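Local coordinates for protein polysaccharide Lyase Family 6 (PDB 6QPS) that cleaves alginate as a calcium-binding family 6 polysaccharide lyase specific for mannuronic acid, probably by beta-elimination, at residues 199-204 and 212-217; 321-326 and 341-346; 24-29 and 35-40; 443-448 and 461-466; 385-390 and 418-423. One frame throughout, in Å; residues are numbered along the deposited sequence.

Contact 1. Residues 199-204 and 212-217; sequences NFFGER and AEIIRI. With CA (calcium ion), chain C.
Phe201 lays its ring obliquely against Ile214 and Ile215. Phe201 CD2 comes to 3.4 Å from Ile214 CG2, while CZ lies 3.9 Å from CD1 of Ile215, whose side chain runs nearly perpendicular to the phenylalanine. Arg204, with CG anti to the backbone N (chi1 -168°) and the chain extended to NE, runs antiparallel to Ile214 and passes its CD 3.8 Å from Ile214 CD1. The guanidinium group lies over Ala212, whose CA sits 3.4 Å above its plane. Arg204 NH1 is close to two backbone carbonyls, 2.9 Å from Glu213 O near the guanidinium plane and 3.1 Å from Ala212 O above one face, but the angles are poor for hydrogen bonds; NH2 bonds to Gly178 O, and NH1 too has a partner outside the segments. The two segments belong to successive faces of a right-handed parallel beta-helix, the fold of family 6 lyases, and the aromatic and aliphatic groups meet in its interior. Glu213 turns the other way, its chain bent at chi2 (90°) to bring Glu213 OE2 within 2.4 Å of the calcium ion, where Asn210, Glu242, Glu244 and two waters also bind. Arg216 NH2 stays 3.5 Å from Glu213 OE1, well off the guanidinium plane, an electrostatic pairing.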
# COMPACT_ATOMS: atom_id res chain seq x y z
N ASN A 199 4.24 6.27 -6.95
CA ASN A 199 3.05 5.89 -7.70
C ASN A 199 1.84 6.66 -7.19
O ASN A 199 1.80 7.12 -6.04
CB ASN A 199 2.80 4.40 -7.56
CG ASN A 199 3.95 3.59 -8.03
OD1 ASN A 199 4.24 3.51 -9.21
ND2 ASN A 199 4.63 2.96 -7.09
N PHE A 200 0.85 6.82 -8.07
CA PHE A 200 -0.44 7.41 -7.75
C PHE A 200 -1.49 6.30 -7.85
O PHE A 200 -1.84 5.84 -8.95
CB PHE A 200 -0.74 8.57 -8.71
CG PHE A 200 -1.87 9.49 -8.24
CD1 PHE A 200 -3.19 9.10 -8.37
CD2 PHE A 200 -1.57 10.72 -7.70
CE1 PHE A 200 -4.21 9.96 -7.95
CE2 PHE A 200 -2.59 11.57 -7.28
CZ PHE A 200 -3.89 11.17 -7.40
N PHE A 201 -1.98 5.86 -6.69
CA PHE A 201 -3.05 4.87 -6.61
C PHE A 201 -4.34 5.67 -6.51
O PHE A 201 -4.61 6.29 -5.48
CB PHE A 201 -2.85 3.95 -5.40
CG PHE A 201 -1.59 3.12 -5.47
CD1 PHE A 201 -0.44 3.58 -4.86
CD2 PHE A 201 -1.54 1.90 -6.12
CE1 PHE A 201 0.73 2.86 -4.91
CE2 PHE A 201 -0.36 1.15 -6.15
CZ PHE A 201 0.77 1.63 -5.56
N GLY A 202 -5.11 5.74 -7.60
CA GLY A 202 -6.32 6.54 -7.66
C GLY A 202 -7.58 5.81 -7.21
O GLY A 202 -7.54 4.79 -6.51
N GLU A 203 -8.71 6.34 -7.66
CA GLU A 203 -9.97 6.02 -7.04
C GLU A 203 -10.29 4.54 -7.10
O GLU A 203 -10.10 3.86 -8.12
CB GLU A 203 -11.07 6.82 -7.74
CG GLU A 203 -12.44 6.62 -7.08
CD GLU A 203 -13.42 7.74 -7.34
OE1 GLU A 203 -13.31 8.39 -8.40
OE2 GLU A 203 -14.31 7.96 -6.49
N ARG A 204 -10.84 4.05 -5.99
CA ARG A 204 -11.47 2.74 -5.93
C ARG A 204 -12.76 2.91 -5.14
O ARG A 204 -12.71 3.33 -3.97
CB ARG A 204 -10.57 1.71 -5.26
CG ARG A 204 -11.10 0.28 -5.46
CD ARG A 204 -10.17 -0.83 -5.01
NE ARG A 204 -10.70 -2.09 -5.50
CZ ARG A 204 -10.02 -3.24 -5.55
NH1 ARG A 204 -8.78 -3.29 -5.09
NH2 ARG A 204 -10.60 -4.31 -6.06
N ALA A 212 -10.73 -5.89 -1.50
CA ALA A 212 -10.59 -4.76 -2.40
C ALA A 212 -9.43 -3.86 -1.97
O ALA A 212 -9.46 -2.65 -2.16
CB ALA A 212 -11.92 -4.00 -2.55
N GLU A 213 -8.40 -4.46 -1.35
CA GLU A 213 -7.22 -3.73 -0.92
C GLU A 213 -6.49 -3.14 -2.13
O GLU A 213 -6.58 -3.64 -3.25
CB GLU A 213 -6.27 -4.69 -0.19
CG GLU A 213 -6.85 -5.37 1.06
CD GLU A 213 -7.56 -6.71 0.83
OE1 GLU A 213 -7.86 -7.06 -0.35
OE2 GLU A 213 -7.84 -7.42 1.85
N ILE A 214 -5.71 -2.08 -1.88
CA ILE A 214 -4.82 -1.55 -2.91
C ILE A 214 -3.49 -2.32 -2.93
O ILE A 214 -3.07 -2.82 -3.97
CB ILE A 214 -4.59 -0.04 -2.72
CG1 ILE A 214 -5.90 0.75 -2.68
CG2 ILE A 214 -3.70 0.52 -3.84
CD1 ILE A 214 -6.81 0.59 -3.89
N ILE A 215 -2.81 -2.41 -1.78
CA ILE A 215 -1.57 -3.17 -1.66
C ILE A 215 -1.72 -4.19 -0.53
O ILE A 215 -2.21 -3.86 0.56
CB ILE A 215 -0.37 -2.25 -1.35
CG1 ILE A 215 -0.14 -1.18 -2.41
CG2 ILE A 215 0.93 -3.08 -1.15
CD1 ILE A 215 0.97 -0.21 -2.10
N ARG A 216 -1.25 -5.41 -0.78
CA ARG A 216 -1.14 -6.45 0.24
C ARG A 216 0.29 -6.99 0.20
O ARG A 216 0.77 -7.39 -0.88
CB ARG A 216 -2.15 -7.59 0.05
CG ARG A 216 -2.16 -8.58 1.22
CD ARG A 216 -2.87 -9.86 0.81
NE ARG A 216 -4.32 -9.76 0.73
CZ ARG A 216 -5.07 -10.37 -0.18
NH1 ARG A 216 -4.54 -11.05 -1.18
NH2 ARG A 216 -6.39 -10.27 -0.11
N ILE A 217 0.97 -6.96 1.32
CA ILE A 217 2.37 -7.39 1.39
C ILE A 217 2.42 -8.74 2.11
O ILE A 217 2.44 -8.81 3.34
CB ILE A 217 3.29 -6.37 2.08
CG1 ILE A 217 3.04 -4.94 1.56
CG2 ILE A 217 4.78 -6.79 1.86
CD1 ILE A 217 3.92 -3.89 2.24
CA CA C . -9.22 -6.68 3.61
O HOH W 1 -8.68 -8.82 4.67
O HOH W 2 -10.42 -6.11 5.68

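Contact 2. Residues 321-326 and 341-346; sequences VYERPT and RVENVD
Arg341 reaches alongside Glu323, the two side chains pointing the same way. Near its base, Arg341 CB lies 4.0 Å from Tyr322 O, which accepts a hydrogen bond from the backbone N of Arg341. Further out, Arg341 CD passes Glu323 OE1 at 3.7 Å, and a bend at chi3 (-70°) turns the guanidinium side-on to the carboxylate. Arg341 NE then donates to OE1 of Glu323 and Arg341 NH2 to its OE2, both at 2.8 Å and almost straight. The oxygens lie in the guanidinium plane and are met on their syn sides, with the two flat groups 21° apart. This two-pronged salt bridge fixes the rotation of both groups, and NH1 is held by Met367 O. Glu343 OE2 approaches Glu323 OE1 to 4.1 Å; a water donates to both oxygens and accepts from Arg324 N, probably easing the repulsion, while Arg369 pairs with Glu343 OE1. The bridge lies at the protein surface, where the long loop after strand 313-318 returns to the beta-helix just ahead of strand 345-353.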
# COMPACT_ATOMS: atom_id res chain seq x y z
N VAL A 321 -5.72 -12.61 19.98
CA VAL A 321 -6.27 -13.90 20.35
C VAL A 321 -5.16 -14.86 20.73
O VAL A 321 -5.34 -15.67 21.64
CB VAL A 321 -7.13 -14.46 19.20
CG1 VAL A 321 -7.67 -15.84 19.53
CG2 VAL A 321 -8.28 -13.49 18.85
N TYR A 322 -4.03 -14.81 20.02
CA TYR A 322 -2.92 -15.73 20.25
C TYR A 322 -1.63 -14.97 20.45
O TYR A 322 -1.49 -13.80 20.07
CB TYR A 322 -2.74 -16.72 19.08
CG TYR A 322 -3.97 -17.54 18.81
CD1 TYR A 322 -4.34 -18.54 19.68
CD2 TYR A 322 -4.77 -17.31 17.69
CE1 TYR A 322 -5.47 -19.29 19.46
CE2 TYR A 322 -5.90 -18.05 17.46
CZ TYR A 322 -6.25 -19.03 18.35
OH TYR A 322 -7.39 -19.79 18.14
N GLU A 323 -0.65 -15.66 21.04
CA GLU A 323 0.70 -15.14 21.04
C GLU A 323 1.33 -15.33 19.66
O GLU A 323 0.87 -16.13 18.85
CB GLU A 323 1.57 -15.89 22.06
CG GLU A 323 0.98 -16.03 23.47
CD GLU A 323 1.00 -14.73 24.27
OE1 GLU A 323 1.46 -13.69 23.77
OE2 GLU A 323 0.54 -14.78 25.43
N ARG A 324 2.40 -14.60 19.40
CA ARG A 324 3.20 -14.87 18.21
C ARG A 324 3.62 -16.34 18.21
O ARG A 324 4.13 -16.83 19.22
CB ARG A 324 4.44 -13.98 18.22
CG ARG A 324 5.51 -14.36 17.23
CD ARG A 324 6.60 -13.27 17.19
NE ARG A 324 7.74 -13.69 16.40
CZ ARG A 324 8.91 -13.06 16.37
NH1 ARG A 324 9.08 -11.98 17.13
NH2 ARG A 324 9.89 -13.53 15.61
N PRO A 325 3.45 -17.06 17.10
CA PRO A 325 3.78 -18.49 17.09
C PRO A 325 5.28 -18.73 17.15
O PRO A 325 6.09 -17.89 16.76
CB PRO A 325 3.22 -18.98 15.74
CG PRO A 325 3.25 -17.72 14.86
CD PRO A 325 2.88 -16.59 15.82
N THR A 326 5.62 -19.90 17.69
CA THR A 326 6.97 -20.44 17.64
C THR A 326 6.98 -21.63 16.69
O THR A 326 5.96 -22.00 16.10
CB THR A 326 7.44 -20.85 19.04
OG1 THR A 326 6.64 -21.95 19.50
CG2 THR A 326 7.33 -19.69 20.01
N ARG A 341 -0.95 -10.91 19.60
CA ARG A 341 -0.74 -9.89 20.63
C ARG A 341 0.13 -8.73 20.14
O ARG A 341 1.18 -8.91 19.50
CB ARG A 341 -0.10 -10.52 21.87
CG ARG A 341 -0.08 -9.58 23.07
CD ARG A 341 0.88 -10.06 24.18
NE ARG A 341 0.48 -11.26 24.89
CZ ARG A 341 -0.24 -11.29 26.02
NH1 ARG A 341 -0.69 -10.18 26.56
NH2 ARG A 341 -0.50 -12.45 26.60
N VAL A 342 -0.29 -7.51 20.48
CA VAL A 342 0.55 -6.34 20.29
C VAL A 342 1.57 -6.28 21.42
O VAL A 342 1.20 -6.20 22.60
CB VAL A 342 -0.29 -5.06 20.24
CG1 VAL A 342 0.63 -3.84 20.22
CG2 VAL A 342 -1.22 -5.05 19.03
N GLU A 343 2.85 -6.29 21.08
CA GLU A 343 3.87 -6.05 22.10
C GLU A 343 5.07 -5.34 21.47
O GLU A 343 5.35 -5.51 20.28
CB GLU A 343 4.32 -7.26 22.95
CG GLU A 343 4.35 -8.57 22.31
CD GLU A 343 4.61 -9.71 23.32
OE1 GLU A 343 5.14 -9.46 24.43
OE2 GLU A 343 4.30 -10.87 23.02
N ASN A 344 5.77 -4.57 22.29
CA ASN A 344 7.05 -3.96 21.92
C ASN A 344 6.91 -3.03 20.73
O ASN A 344 7.64 -3.11 19.75
CB ASN A 344 8.12 -5.03 21.66
CG ASN A 344 8.12 -6.11 22.71
OD1 ASN A 344 8.06 -5.85 23.92
ND2 ASN A 344 8.19 -7.35 22.26
N VAL A 345 5.94 -2.12 20.82
CA VAL A 345 5.63 -1.17 19.75
C VAL A 345 5.92 0.23 20.27
O VAL A 345 5.44 0.62 21.35
CB VAL A 345 4.16 -1.30 19.29
CG1 VAL A 345 3.81 -0.20 18.30
CG2 VAL A 345 3.90 -2.67 18.64
N ASP A 346 6.73 0.99 19.52
CA ASP A 346 7.09 2.37 19.85
C ASP A 346 6.28 3.31 18.97
O ASP A 346 6.40 3.26 17.74
CB ASP A 346 8.59 2.55 19.59
CG ASP A 346 9.10 3.93 19.96
OD1 ASP A 346 8.54 4.57 20.89
OD2 ASP A 346 10.07 4.38 19.32
O HOH W 3 2.97 -12.65 21.57

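Contact 3. Residues 24-29 and 35-40; sequences YTFSPK and KQLLGS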
# COMPACT_ATOMS: atom_id res chain seq x y z
N TYR A 24 13.63 -2.65 -31.98
CA TYR A 24 12.71 -3.45 -32.78
C TYR A 24 11.35 -2.77 -32.67
O TYR A 24 10.78 -2.69 -31.58
CB TYR A 24 12.62 -4.86 -32.21
CG TYR A 24 13.91 -5.66 -32.31
CD1 TYR A 24 14.15 -6.44 -33.43
CD2 TYR A 24 14.86 -5.64 -31.30
CE1 TYR A 24 15.30 -7.17 -33.55
CE2 TYR A 24 16.03 -6.38 -31.40
CZ TYR A 24 16.24 -7.14 -32.54
OH TYR A 24 17.40 -7.87 -32.67
N THR A 25 10.82 -2.32 -33.80
CA THR A 25 9.60 -1.52 -33.82
C THR A 25 8.43 -2.34 -34.36
O THR A 25 8.59 -3.11 -35.32
CB THR A 25 9.81 -0.27 -34.68
OG1 THR A 25 10.90 0.49 -34.13
CG2 THR A 25 8.55 0.58 -34.71
N PHE A 26 7.27 -2.16 -33.74
CA PHE A 26 6.07 -2.90 -34.10
C PHE A 26 4.86 -1.99 -34.06
O PHE A 26 4.82 -1.00 -33.33
CB PHE A 26 5.82 -4.02 -33.06
CG PHE A 26 6.93 -5.02 -32.99
CD1 PHE A 26 6.95 -6.11 -33.85
CD2 PHE A 26 7.97 -4.86 -32.08
CE1 PHE A 26 7.99 -7.04 -33.81
CE2 PHE A 26 9.01 -5.78 -32.03
CZ PHE A 26 9.01 -6.87 -32.90
N SER A 27 3.84 -2.37 -34.85
CA SER A 27 2.54 -1.70 -34.88
C SER A 27 1.48 -2.70 -34.46
O SER A 27 1.78 -3.89 -34.31
CB SER A 27 2.27 -1.19 -36.29
OG SER A 27 3.13 -0.11 -36.61
N PRO A 28 0.23 -2.27 -34.27
CA PRO A 28 -0.83 -3.21 -33.84
C PRO A 28 -1.01 -4.42 -34.74
O PRO A 28 -1.37 -5.50 -34.25
CB PRO A 28 -2.09 -2.33 -33.78
CG PRO A 28 -1.54 -0.96 -33.44
CD PRO A 28 -0.21 -0.86 -34.17
N LYS A 29 -0.78 -4.29 -36.05
CA LYS A 29 -0.88 -5.45 -36.93
C LYS A 29 0.21 -6.48 -36.68
O LYS A 29 0.12 -7.59 -37.23
CB LYS A 29 -0.83 -5.00 -38.39
CG LYS A 29 0.53 -4.46 -38.81
CD LYS A 29 0.54 -4.09 -40.30
CE LYS A 29 1.96 -3.80 -40.78
NZ LYS A 29 2.82 -5.01 -40.74
N LYS A 35 4.94 -10.44 -29.69
CA LYS A 35 4.92 -11.42 -28.62
C LYS A 35 6.06 -12.43 -28.75
O LYS A 35 6.68 -12.81 -27.76
CB LYS A 35 3.58 -12.15 -28.62
CG LYS A 35 2.39 -11.28 -28.25
CD LYS A 35 1.05 -11.94 -28.55
CE LYS A 35 0.91 -13.32 -27.92
NZ LYS A 35 -0.44 -13.91 -28.18
N GLN A 36 6.36 -12.86 -29.97
CA GLN A 36 7.41 -13.86 -30.13
C GLN A 36 8.76 -13.33 -29.69
O GLN A 36 9.52 -14.02 -29.00
CB GLN A 36 7.48 -14.32 -31.58
CG GLN A 36 6.41 -15.27 -31.96
CD GLN A 36 5.93 -15.03 -33.38
OE1 GLN A 36 6.63 -14.42 -34.18
NE2 GLN A 36 4.74 -15.50 -33.69
N LEU A 37 9.08 -12.08 -30.07
CA LEU A 37 10.38 -11.52 -29.72
C LEU A 37 10.48 -11.28 -28.22
O LEU A 37 11.50 -11.62 -27.60
CB LEU A 37 10.61 -10.22 -30.49
CG LEU A 37 11.90 -9.49 -30.16
CD1 LEU A 37 13.13 -10.34 -30.43
CD2 LEU A 37 11.97 -8.19 -31.01
N LEU A 38 9.43 -10.72 -27.62
CA LEU A 38 9.45 -10.45 -26.19
C LEU A 38 9.61 -11.74 -25.39
O LEU A 38 10.28 -11.76 -24.34
CB LEU A 38 8.16 -9.74 -25.78
CG LEU A 38 8.08 -8.23 -26.06
CD1 LEU A 38 6.62 -7.77 -25.88
CD2 LEU A 38 8.98 -7.46 -25.15
N GLY A 39 9.01 -12.82 -25.86
CA GLY A 39 9.00 -14.08 -25.14
C GLY A 39 10.10 -15.04 -25.51
O GLY A 39 10.16 -16.14 -24.95
N SER A 40 10.97 -14.67 -26.45
CA SER A 40 11.97 -15.58 -26.99
C SER A 40 13.21 -15.72 -26.10
O SER A 40 13.90 -16.75 -26.18
CB SER A 40 12.43 -15.08 -28.36
OG SER A 40 13.15 -13.86 -28.22
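At the N-terminal end of the beta-helix, helix 31-40 follows strand 23-26 and lies against it, strand 48-51 pairing in parallel with that strand, and Leu37 of the helix packs on two aromatic rings of strand 23-26. A single methyl, Leu37 CD2, does the touching. Leu37 CD2 stands over one face of Tyr24, offset toward the rim, 3.4 Å from Tyr24 CG and 3.9 Å from the ring centroid, a CH-pi contact 28° off the ring normal. The same methyl meets the edge of Phe26 nearly in its plane, with 3.8 Å between Leu37 CD2 and Phe26 CZ. A trans chi1 (177°) sends the Leu37 branches toward the strand, athwart both aromatic side chains. Val49 of strand 48-51 touches both Phe26 and Leu37, continuing the apolar layer beneath the helix. No hydrogen bond links the two segments, which implies that helix and strand are held here by dispersion and CH-pi attraction, with little directional constraint beyond the fit of one methyl to two rings.

Contact 4. Residues 443-448 and 461-466; sequences ACIFTV and NHIDTN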
# COMPACT_ATOMS: atom_id res chain seq x y z
N ALA A 443 5.71 17.71 -0.84
CA ALA A 443 6.77 16.75 -1.10
C ALA A 443 6.26 15.49 -1.80
O ALA A 443 7.03 14.83 -2.51
CB ALA A 443 7.47 16.35 0.21
N CYS A 444 5.00 15.12 -1.59
CA CYS A 444 4.50 13.88 -2.16
C CYS A 444 3.88 14.03 -3.55
O CYS A 444 3.96 13.10 -4.35
CB CYS A 444 3.47 13.18 -1.25
SG CYS A 444 3.27 11.41 -1.55
N ILE A 445 3.27 15.17 -3.88
CA ILE A 445 2.44 15.19 -5.08
C ILE A 445 3.11 15.68 -6.35
O ILE A 445 2.59 15.45 -7.45
CB ILE A 445 1.11 15.94 -4.87
CG1 ILE A 445 1.34 17.45 -4.68
CG2 ILE A 445 0.32 15.33 -3.74
CD1 ILE A 445 0.04 18.28 -4.65
N PHE A 446 4.23 16.37 -6.26
CA PHE A 446 4.72 16.99 -7.47
C PHE A 446 5.74 16.14 -8.21
O PHE A 446 6.15 16.54 -9.30
CB PHE A 446 5.20 18.40 -7.19
CG PHE A 446 4.10 19.31 -6.73
CD1 PHE A 446 4.16 19.91 -5.48
CD2 PHE A 446 3.00 19.57 -7.54
CE1 PHE A 446 3.16 20.75 -5.06
CE2 PHE A 446 1.99 20.39 -7.12
CZ PHE A 446 2.07 20.99 -5.87
N THR A 447 6.07 14.95 -7.69
CA THR A 447 6.96 14.01 -8.34
C THR A 447 6.31 12.63 -8.54
O THR A 447 7.01 11.65 -8.79
CB THR A 447 8.21 13.91 -7.46
OG1 THR A 447 9.04 12.85 -7.93
CG2 THR A 447 7.79 13.71 -5.98
N VAL A 448 5.00 12.54 -8.44
CA VAL A 448 4.27 11.27 -8.44
C VAL A 448 3.68 11.02 -9.82
O VAL A 448 3.16 11.94 -10.46
CB VAL A 448 3.17 11.30 -7.36
CG1 VAL A 448 2.03 12.21 -7.74
CG2 VAL A 448 2.66 9.90 -7.08
N ASN A 461 -3.71 18.00 -9.39
CA ASN A 461 -4.17 19.37 -9.25
C ASN A 461 -5.33 19.48 -8.26
O ASN A 461 -5.43 20.46 -7.51
CB ASN A 461 -4.62 19.93 -10.60
CG ASN A 461 -5.14 21.34 -10.49
OD1 ASN A 461 -6.34 21.59 -10.63
ND2 ASN A 461 -4.25 22.27 -10.22
N HIS A 462 -6.20 18.46 -8.21
CA HIS A 462 -7.26 18.45 -7.21
C HIS A 462 -6.68 18.49 -5.79
O HIS A 462 -7.11 19.30 -4.96
CB HIS A 462 -8.20 17.26 -7.36
CG HIS A 462 -9.35 17.34 -6.42
ND1 HIS A 462 -10.55 17.93 -6.76
CD2 HIS A 462 -9.46 16.99 -5.11
CE1 HIS A 462 -11.35 17.93 -5.70
NE2 HIS A 462 -10.72 17.35 -4.70
N ILE A 463 -5.73 17.60 -5.49
CA ILE A 463 -5.12 17.60 -4.16
C ILE A 463 -4.50 18.96 -3.88
O ILE A 463 -4.71 19.56 -2.83
CB ILE A 463 -4.08 16.47 -4.03
CG1 ILE A 463 -4.74 15.09 -4.14
CG2 ILE A 463 -3.33 16.58 -2.70
CD1 ILE A 463 -3.74 13.91 -4.25
N ASP A 464 -3.72 19.46 -4.85
CA ASP A 464 -3.00 20.72 -4.69
C ASP A 464 -3.95 21.86 -4.32
O ASP A 464 -3.60 22.72 -3.50
CB ASP A 464 -2.25 21.05 -5.98
CG ASP A 464 -1.32 22.26 -5.87
OD1 ASP A 464 -0.82 22.54 -4.78
OD2 ASP A 464 -1.07 22.91 -6.90
N THR A 465 -5.15 21.89 -4.92
CA THR A 465 -6.11 22.98 -4.71
C THR A 465 -7.21 22.66 -3.69
O THR A 465 -8.09 23.50 -3.48
CB THR A 465 -6.74 23.41 -6.04
OG1 THR A 465 -7.39 22.29 -6.65
CG2 THR A 465 -5.68 23.99 -6.98
N ASN A 466 -7.18 21.48 -3.06
CA ASN A 466 -8.17 21.07 -2.05
C ASN A 466 -7.41 20.36 -0.91
O ASN A 466 -7.49 19.15 -0.68
CB ASN A 466 -9.25 20.15 -2.64
CG ASN A 466 -10.07 20.84 -3.71
OD1 ASN A 466 -11.13 21.41 -3.44
ND2 ASN A 466 -9.58 20.80 -4.95
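Apolar contacts begin with Ile445, whose CG2 meets Ile463 CG2 at 4.0 Å as the two side chains run alongside in opposite senses. Ile445 CG1 is flanked by both the backbone N and the carbonyl carbon (chi1 68°), and Ile445 CD1 lies 3.8 Å from Asp464 CB. Ile445 CG1 also sits 3.6 Å above the centre of the Phe446 ring, so this isoleucine packs against its neighbour in sequence as well as across the contact. The polar element is the meeting of Phe446 with the Asp464 carboxylate. Phe446 CZ comes to 3.5 Å from Asp464 OD1, which lies at the ring edge, and the two planes are 89° apart; the positively polarised C-H rim would suit a carboxylate there. Asp464 finds its stronger partner in Arg467, through a salt bridge at OD1. No hydrogen bond crosses between the segments. Ile463 and Cys444 both reach Val235 on strand 230-237: the C-terminal ends of helices 433-445 and 454-465 meet here, both lying against the outside of the parallel beta-helix.

Contact 5. Residues 385-390 and 418-423; sequences LKIVRA and EQVREG. With ACT (acetate ion), chain E.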
# COMPACT_ATOMS: atom_id res chain seq x y z
N LEU A 385 -11.23 9.72 22.56
CA LEU A 385 -10.30 8.79 23.20
C LEU A 385 -11.12 7.64 23.76
O LEU A 385 -12.00 7.86 24.59
CB LEU A 385 -9.55 9.48 24.34
CG LEU A 385 -8.70 8.58 25.24
CD1 LEU A 385 -7.59 7.93 24.47
CD2 LEU A 385 -8.15 9.38 26.43
N LYS A 386 -10.82 6.43 23.30
CA LYS A 386 -11.56 5.23 23.68
C LYS A 386 -10.56 4.23 24.28
O LYS A 386 -9.61 3.82 23.61
CB LYS A 386 -12.23 4.59 22.45
CG LYS A 386 -13.18 5.45 21.77
CD LYS A 386 -14.11 5.48 22.75
CE LYS A 386 -14.20 6.83 23.17
NZ LYS A 386 -15.33 7.11 23.67
N ILE A 387 -10.77 3.87 25.54
CA ILE A 387 -9.94 2.88 26.22
C ILE A 387 -10.85 1.74 26.67
O ILE A 387 -11.84 1.97 27.37
CB ILE A 387 -9.19 3.47 27.42
CG1 ILE A 387 -8.23 4.57 26.95
CG2 ILE A 387 -8.44 2.38 28.16
CD1 ILE A 387 -7.87 5.55 28.05
N VAL A 388 -10.50 0.52 26.27
CA VAL A 388 -11.26 -0.68 26.58
C VAL A 388 -10.49 -1.53 27.58
O VAL A 388 -9.27 -1.61 27.51
CB VAL A 388 -11.51 -1.48 25.28
CG1 VAL A 388 -12.24 -2.76 25.57
CG2 VAL A 388 -12.25 -0.62 24.27
N ARG A 389 -11.21 -2.17 28.50
CA ARG A 389 -10.59 -3.01 29.53
C ARG A 389 -9.42 -2.29 30.19
O ARG A 389 -8.31 -2.81 30.29
CB ARG A 389 -10.16 -4.36 28.95
CG ARG A 389 -11.35 -5.24 28.59
CD ARG A 389 -10.91 -6.55 27.96
NE ARG A 389 -10.43 -7.50 28.97
CZ ARG A 389 -10.38 -8.82 28.79
NH1 ARG A 389 -10.76 -9.34 27.63
NH2 ARG A 389 -9.95 -9.61 29.76
N ALA A 390 -9.69 -1.07 30.66
CA ALA A 390 -8.63 -0.17 31.08
C ALA A 390 -7.69 -0.77 32.12
O ALA A 390 -6.47 -0.63 32.01
CB ALA A 390 -9.24 1.14 31.61
N GLU A 418 -5.95 8.21 35.72
CA GLU A 418 -4.82 9.04 36.12
C GLU A 418 -3.58 8.78 35.27
O GLU A 418 -2.83 9.70 34.96
CB GLU A 418 -4.49 8.80 37.60
CG GLU A 418 -3.29 9.59 38.10
CD GLU A 418 -3.07 9.41 39.59
OE1 GLU A 418 -3.24 8.28 40.09
OE2 GLU A 418 -2.72 10.41 40.26
N GLN A 419 -3.34 7.52 34.91
CA GLN A 419 -2.17 7.20 34.11
C GLN A 419 -2.20 7.94 32.78
O GLN A 419 -1.17 8.42 32.30
CB GLN A 419 -2.09 5.68 33.91
CG GLN A 419 -0.78 5.21 33.35
CD GLN A 419 -0.77 3.74 33.01
OE1 GLN A 419 -1.48 2.93 33.62
NE2 GLN A 419 0.05 3.38 32.02
N VAL A 420 -3.39 8.09 32.19
CA VAL A 420 -3.54 8.85 30.96
C VAL A 420 -3.36 10.34 31.22
O VAL A 420 -2.63 11.04 30.50
CB VAL A 420 -4.89 8.54 30.29
CG1 VAL A 420 -5.06 9.39 29.04
CG2 VAL A 420 -4.99 7.06 29.97
N ARG A 421 -4.05 10.87 32.24
CA ARG A 421 -3.92 12.28 32.55
C ARG A 421 -2.46 12.67 32.78
O ARG A 421 -2.02 13.73 32.34
CB ARG A 421 -4.76 12.63 33.78
CG ARG A 421 -6.27 12.48 33.56
CD ARG A 421 -7.13 13.10 34.66
NE ARG A 421 -6.73 12.69 36.01
CZ ARG A 421 -7.23 11.65 36.68
NH1 ARG A 421 -8.17 10.89 36.15
NH2 ARG A 421 -6.79 11.40 37.91
N GLU A 422 -1.69 11.81 33.46
CA GLU A 422 -0.30 12.12 33.76
C GLU A 422 0.61 12.03 32.53
O GLU A 422 1.72 12.58 32.56
CB GLU A 422 0.22 11.18 34.85
CG GLU A 422 -0.54 11.25 36.16
CD GLU A 422 -0.16 12.45 37.01
OE1 GLU A 422 0.39 13.42 36.46
OE2 GLU A 422 -0.42 12.41 38.23
N GLY A 423 0.18 11.34 31.48
CA GLY A 423 0.92 11.19 30.25
C GLY A 423 0.70 12.27 29.21
O GLY A 423 1.32 12.19 28.14
C ACT E . -7.62 5.40 37.42
O ACT E . -7.14 4.64 36.54
OXT ACT E . -7.24 6.56 37.78
CH3 ACT E . -8.81 4.80 38.18
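Leu385 opens the strand by reaching toward Val420 of helix 418-422, the two side chains meeting tip to tip with Leu385 CD2 4.0 Å from Val420 CG1. Its CG is anti to the backbone N (chi1 171°), which carries the branched end across to the helix. Two residues on, Ile387 points to the same side and takes the other branch of the valine: in the conformer described, Ile387 CD1 lies 3.8 Å from Val420 CG2, the side chains passing head to tail; a second conformer was also modelled. In this conformer Val420 is shared between two strand residues, one to each methyl. The strand, 385-387, pairs in parallel with 357-361 near the C-terminal end of the beta-helix, and the short helix comes after strand 397-405, whose Phe399 also packs on Val420. Tyr417 touches Ile387, and Leu394 adds to the surroundings of Val420. At the first turn of helix 418-422, Glu418 N donates an almost straight hydrogen bond, 2.9 Å long, to OXT of an acetate ion that probably came from the crystallisation liquor.

In the fold
Along the chain the order is contact 3, contact 1, contact 2, contact 5 and contact 4. Contacts 3 and 5 mark the two ends of the parallel beta-helix, their centres about 64 Å apart, and contact 1 lies near the middle, its centre about 30 Å from that of contact 3 and about 34 Å from that of contact 5. Contact 2, about 27 Å from contact 1 between centres, belongs to a loop projecting from the coil. The C-terminal helices of contact 4 double back to the central coils: Val448 and Ile463 pack on 199-204, Phe200 included. The chain's tail thereby lies against the segment that leads through a short loop to Glu213 of the calcium site.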